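Local coordinates for ribosomal-protein-alanine acetyltransferase (Escherichia coli O157:H7, PDB 5ISV) that probably acetylates the N-terminal alanine of ribosomal protein bS18, taking the acetyl group from acetyl-CoA, at residues 13-18 with 52-57; 20-25 with 68-73. All coordinates share one frame; numbering follows the deposited sequence. Where two conformers were deposited one is given.

Contact 1: residues 13-18 with 52-57; sequences PAAYHI and AAFAIT
This is an apolar helix-on-sheet contact in the buried core of a GNAT fold, where helix 12-22 lies across strand 50-60. The short axes run 105° apart and come within 8.6 Å, and Ala15 and Ile18 do the packing from the helix side. Phe54 rises from the strand to meet them. Its CG sits in the crowded position between the backbone N and the carbonyl carbon (chi1 64°), and the ring stands up against the turn that carries Ala15 and Ile18. Ala15 CB lies over one ring face, 4.1 Å from the centroid of the Phe54 ring, a CH-pi contact nearest to the CD2 side. The helix backbone joins in as well, since Ala15 O lies 3.3 Å from Phe54 CE2. Ile18 slides past the phenyl in the opposite direction: its CG2, anti to the backbone N, passes obliquely 3.9 Å from Phe54 CE2. The other branch is extended (chi2 174°) and carries CD1 down to the strand backbone, 3.8 Å from Ala52 C. There Ala52 and Ala53 both face Leu45 in a classic beta bulge, and their CB atoms point away from the helix, where they meet Leu80 and Leu84 of helix 80-94. Phe32 of helix 29-34 packs edge-to-face with Phe54, so a second helix also holds the ring. Nearly everything that meets is carbon, with Ala15 O and the Ala52-Ala53 peptide as polar exceptions, so the hold is largely dispersive, and its specificity lies in shape: a methyl on the ring face and a branched chain alongside.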
loop_
_atom_site.group_PDB
_atom_site.type_symbol
_atom_site.label_atom_id
_atom_site.label_comp_id
_atom_site.label_asym_id
_atom_site.label_seq_id
_atom_site.Cartn_x
_atom_site.Cartn_y
_atom_site.Cartn_z
ATOM N N PRO A 13 -13.565 6.139 8.957
ATOM C CA PRO A 13 -13.462 7.575 9.298
ATOM C C PRO A 13 -12.065 7.989 9.847
ATOM O O PRO A 13 -11.545 9.049 9.495
ATOM C CB PRO A 13 -14.564 7.765 10.348
ATOM C CG PRO A 13 -15.502 6.651 10.111
ATOM C CD PRO A 13 -14.684 5.490 9.668
ATOM N N ALA A 14 -11.469 7.161 10.702
ATOM C CA ALA A 14 -10.130 7.430 11.150
ATOM C C ALA A 14 -9.124 7.406 9.990
ATOM O O ALA A 14 -8.221 8.261 9.944
ATOM C CB ALA A 14 -9.711 6.473 12.280
ATOM N N ALA A 15 -9.301 6.497 9.020
ATOM C CA ALA A 15 -8.369 6.456 7.893
ATOM C C ALA A 15 -8.523 7.713 7.050
ATOM O O ALA A 15 -7.518 8.282 6.614
ATOM C CB ALA A 15 -8.509 5.190 7.076
ATOM N N TYR A 16 -9.777 8.121 6.783
ATOM C CA TYR A 16 -10.043 9.378 6.059
ATOM C C TYR A 16 -9.387 10.621 6.695
ATOM O O TYR A 16 -8.829 11.471 6.020
ATOM C CB TYR A 16 -11.577 9.584 5.890
ATOM C CG TYR A 16 -11.953 10.899 5.254
ATOM C CD1 TYR A 16 -11.981 11.009 3.887
ATOM C CD2 TYR A 16 -12.267 12.048 6.018
ATOM C CE1 TYR A 16 -12.321 12.195 3.260
ATOM C CE2 TYR A 16 -12.602 13.259 5.401
ATOM C CZ TYR A 16 -12.627 13.328 4.005
ATOM O OH TYR A 16 -12.961 14.504 3.354
ATOM N N HIS A 17 -9.448 10.702 8.031
ATOM C CA HIS A 17 -8.822 11.787 8.780
ATOM C C HIS A 17 -7.283 11.824 8.534
ATOM O O HIS A 17 -6.706 12.878 8.310
ATOM C CB HIS A 17 -9.206 11.620 10.283
ATOM C CG HIS A 17 -8.606 12.642 11.217
ATOM N ND1 HIS A 17 -9.058 13.940 11.298
ATOM C CD2 HIS A 17 -7.577 12.548 12.095
ATOM C CE1 HIS A 17 -8.370 14.590 12.222
ATOM N NE2 HIS A 17 -7.451 13.773 12.707
ATOM N N ILE A 18 -6.646 10.661 8.530
ATOM C CA ILE A 18 -5.215 10.565 8.175
ATOM C C ILE A 18 -4.944 11.037 6.741
ATOM O O ILE A 18 -4.044 11.813 6.485
ATOM C CB ILE A 18 -4.697 9.135 8.411
ATOM C CG1 ILE A 18 -4.679 8.843 9.927
ATOM C CG2 ILE A 18 -3.312 8.930 7.817
ATOM C CD1 ILE A 18 -4.322 7.446 10.322
ATOM N N ALA A 52 -2.389 5.432 13.319
ATOM C CA ALA A 52 -1.251 6.178 12.832
ATOM C C ALA A 52 -0.963 6.001 11.324
ATOM O O ALA A 52 -0.354 6.867 10.700
ATOM C CB ALA A 52 -0.031 5.812 13.657
ATOM N N ALA A 53 -1.393 4.876 10.766
ATOM C CA ALA A 53 -1.176 4.598 9.329
ATOM C C ALA A 53 -2.205 3.572 8.864
ATOM O O ALA A 53 -2.773 2.829 9.646
ATOM C CB ALA A 53 0.244 4.098 9.119
ATOM N N PHE A 54 -2.427 3.541 7.538
ATOM C CA PHE A 54 -3.283 2.500 6.962
ATOM C C PHE A 54 -2.756 2.139 5.558
ATOM O O PHE A 54 -2.020 2.912 4.978
ATOM C CB PHE A 54 -4.749 2.986 6.814
ATOM C CG PHE A 54 -4.917 4.122 5.857
ATOM C CD1 PHE A 54 -5.033 3.876 4.471
ATOM C CD2 PHE A 54 -4.925 5.433 6.267
ATOM C CE1 PHE A 54 -5.119 4.918 3.615
ATOM C CE2 PHE A 54 -5.037 6.477 5.396
ATOM C CZ PHE A 54 -5.138 6.218 4.043
ATOM N N ALA A 55 -3.157 0.939 5.142
ATOM C CA ALA A 55 -2.806 0.447 3.776
ATOM C C ALA A 55 -4.031 -0.255 3.222
ATOM O O ALA A 55 -4.591 -1.143 3.814
ATOM C CB ALA A 55 -1.641 -0.493 3.846
ATOM N N ILE A 56 -4.379 0.130 1.986
ATOM C CA ILE A 56 -5.579 -0.393 1.276
ATOM C C ILE A 56 -5.054 -1.219 0.092
ATOM O O ILE A 56 -4.388 -0.670 -0.802
ATOM C CB ILE A 56 -6.413 0.769 0.769
ATOM C CG1 ILE A 56 -6.774 1.811 1.788
ATOM C CG2 ILE A 56 -7.678 0.266 0.036
ATOM C CD1 ILE A 56 -7.583 1.292 2.924
ATOM N N THR A 57 -5.406 -2.505 0.084
ATOM C CA THR A 57 -4.872 -3.429 -0.923
ATOM C C THR A 57 -5.983 -4.308 -1.446
ATOM O O THR A 57 -6.727 -4.887 -0.670
ATOM C CB THR A 57 -3.775 -4.333 -0.319
ATOM O OG1 THR A 57 -2.727 -3.519 0.208
ATOM C CG2 THR A 57 -3.154 -5.306 -1.346
#

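Contact 2: residues 20-25 with 68-73; sequences QRAHAF and NIAVDP
The C-terminal end of helix 12-22 comes down here on the end of strand 63-71, closely packed at the strand and more open to solvent on the side of Arg21. On the tight side Ala22 CB sits 4.0 Å from Ala70 CB and 3.5 Å from Val71 O, methyl against methyl and carbonyl. His23, the first residue to leave helical angles, turns its ring down beside them, with Ala70 CB off-centre from it. The ring edge meets the strand: His23 CE1 is 3.2 Å from Asn68 OD1, tip to tip and in the ring plane, and equally 3.2 Å from Ile69 O. Glu19 ties the two side chains together, accepting from Asn68 ND2 on one carboxylate oxygen and bonding to His23 ND1 with the other.

The outer side belongs to the solvent-exposed Arg21. Its chain bends at chi3 (49°) and brings the guanidinium side-on to Asp72, the two planes only 16° apart. Arg21 NE gives a bond of 2.7 Å to Asp72 OD2, and Arg21 NH2 one of 2.9 Å to Asp72 OD1, nearly straight at 176°; both oxygens use their syn lone pairs. Asp72 OD1 also takes the N-H of Asp74, which steadies the carboxylate, while Pro73 CD lies 3.8 Å from Arg21 CB. Ile69, Ala70 and Val71 are predicted to bind acetyl-CoA; the CB of Ala70 points to the helix end, those of Ile69 and Val71 away. The chemistry implies a two-point charged grip that sets the carboxylate's rotation, and a Glu19 neighbour that would tend to favour a protonated His23.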
loop_
_atom_site.group_PDB
_atom_site.type_symbol
_atom_site.label_atom_id
_atom_site.label_comp_id
_atom_site.label_asym_id
_atom_site.label_seq_id
_atom_site.Cartn_x
_atom_site.Cartn_y
_atom_site.Cartn_z
ATOM N N GLN A 20 -6.540 13.200 4.912
ATOM C CA GLN A 20 -6.585 14.681 4.848
ATOM C C GLN A 20 -5.341 15.385 5.346
ATOM O O GLN A 20 -4.967 16.459 4.873
ATOM C CB GLN A 20 -7.759 15.224 5.684
ATOM C CG GLN A 20 -9.119 14.724 5.312
ATOM C CD GLN A 20 -9.312 14.545 3.822
ATOM O OE1 GLN A 20 -9.229 15.505 3.036
ATOM N NE2 GLN A 20 -9.513 13.296 3.417
ATOM N N ARG A 21 -4.726 14.784 6.343
ATOM C CA ARG A 21 -3.559 15.341 6.963
ATOM C C ARG A 21 -2.320 14.972 6.171
ATOM O O ARG A 21 -1.404 15.773 6.091
ATOM C CB ARG A 21 -3.507 14.832 8.413
ATOM C CG ARG A 21 -4.613 15.409 9.299
ATOM C CD ARG A 21 -4.762 14.649 10.620
ATOM N NE ARG A 21 -3.480 14.461 11.263
ATOM C CZ ARG A 21 -2.820 15.387 11.954
ATOM N NH1 ARG A 21 -3.308 16.613 12.091
ATOM N NH2 ARG A 21 -1.636 15.065 12.473
ATOM N N ALA A 22 -2.309 13.767 5.581
ATOM C CA ALA A 22 -1.113 13.206 4.941
ATOM C C ALA A 22 -0.930 13.484 3.447
ATOM O O ALA A 22 0.182 13.653 2.959
ATOM C CB ALA A 22 -1.082 11.710 5.176
ATOM N N HIS A 23 -2.034 13.537 2.739
ATOM C CA HIS A 23 -1.961 13.636 1.260
ATOM C C HIS A 23 -2.508 14.945 0.707
ATOM O O HIS A 23 -3.592 15.352 1.103
ATOM C CB HIS A 23 -2.723 12.451 0.668
ATOM C CG HIS A 23 -2.012 11.146 0.800
ATOM N ND1 HIS A 23 -2.606 9.931 0.514
ATOM C CD2 HIS A 23 -0.712 10.862 1.070
ATOM C CE1 HIS A 23 -1.728 8.959 0.675
ATOM N NE2 HIS A 23 -0.572 9.500 1.011
ATOM N N ALA A 24 -1.765 15.584 -0.209
ATOM C CA ALA A 24 -2.217 16.791 -0.925
ATOM C C ALA A 24 -3.340 16.574 -1.937
ATOM O O ALA A 24 -4.050 17.528 -2.264
ATOM C CB ALA A 24 -1.053 17.469 -1.614
ATOM N N PHE A 25 -3.476 15.336 -2.432
ATOM C CA PHE A 25 -4.480 14.952 -3.426
ATOM C C PHE A 25 -5.261 13.842 -2.742
ATOM O O PHE A 25 -5.186 12.680 -3.133
ATOM C CB PHE A 25 -3.825 14.481 -4.757
ATOM C CG PHE A 25 -2.982 15.526 -5.414
ATOM C CD1 PHE A 25 -1.669 15.730 -5.010
ATOM C CD2 PHE A 25 -3.493 16.291 -6.476
ATOM C CE1 PHE A 25 -0.920 16.729 -5.576
ATOM C CE2 PHE A 25 -2.723 17.265 -7.078
ATOM C CZ PHE A 25 -1.431 17.481 -6.627
ATOM N N ASN A 68 -3.619 2.444 -1.841
ATOM C CA ASN A 68 -3.277 3.632 -1.096
ATOM C C ASN A 68 -2.586 3.215 0.198
ATOM O O ASN A 68 -2.898 2.189 0.731
ATOM C CB ASN A 68 -4.546 4.417 -0.746
ATOM C CG ASN A 68 -4.261 5.859 -0.348
ATOM O OD1 ASN A 68 -3.149 6.342 -0.443
ATOM N ND2 ASN A 68 -5.289 6.546 0.126
ATOM N N ILE A 69 -1.656 4.070 0.614
ATOM C CA ILE A 69 -1.032 3.919 1.944
ATOM C C ILE A 69 -0.746 5.317 2.407
ATOM O O ILE A 69 -0.424 6.189 1.639
ATOM C CB ILE A 69 0.246 3.054 1.859
ATOM C CG1 ILE A 69 0.853 2.762 3.258
ATOM C CG2 ILE A 69 1.276 3.682 0.903
ATOM C CD1 ILE A 69 1.910 1.665 3.259
ATOM N N ALA A 70 -0.883 5.530 3.733
ATOM C CA ALA A 70 -0.574 6.839 4.336
ATOM C C ALA A 70 -0.142 6.645 5.761
ATOM O O ALA A 70 -0.593 5.724 6.448
ATOM C CB ALA A 70 -1.758 7.814 4.305
ATOM N N VAL A 71 0.747 7.543 6.158
ATOM C CA VAL A 71 1.142 7.683 7.584
ATOM C C VAL A 71 0.795 9.093 8.030
ATOM O O VAL A 71 1.127 10.065 7.360
ATOM C CB VAL A 71 2.643 7.368 7.813
ATOM C CG1 VAL A 71 3.055 7.698 9.247
ATOM C CG2 VAL A 71 2.941 5.894 7.573
ATOM N N ASP A 72 0.154 9.202 9.197
ATOM C CA ASP A 72 -0.209 10.498 9.723
ATOM C C ASP A 72 1.061 11.344 9.942
ATOM O O ASP A 72 2.064 10.802 10.403
ATOM C CB ASP A 72 -0.961 10.313 11.039
ATOM C CG ASP A 72 -1.473 11.594 11.577
ATOM O OD1 ASP A 72 -0.685 12.397 12.134
ATOM O OD2 ASP A 72 -2.673 11.838 11.350
ATOM N N PRO A 73 1.051 12.634 9.560
ATOM C CA PRO A 73 2.313 13.405 9.654
ATOM C C PRO A 73 2.946 13.527 11.050
ATOM O O PRO A 73 4.149 13.776 11.133
ATOM C CB PRO A 73 1.956 14.797 9.105
ATOM C CG PRO A 73 0.472 14.834 8.998
ATOM C CD PRO A 73 -0.025 13.418 8.923
#

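Contacts 1 and 2 have centres 8 Å apart and share helix 12-22: contact 1 uses its first part, contact 2 its last turn and the loop that follows. Their strand partners, 50-60 and 63-71, follow each other in the chain and are antiparallel neighbours in the mixed sheet. Along the chain the segments alternate between the contacts: 13-18, 20-25, 52-57, 68-73. The strands join the contacts directly, with probable hydrogen bonds from Asp72 N to Ala52 O and from Ile56 N to Asn68 O, both 2.8 Å. One helix thus spans two adjacent strands of the GNAT sheet, backing the strand that carries the predicted acetyl-CoA-binding residues.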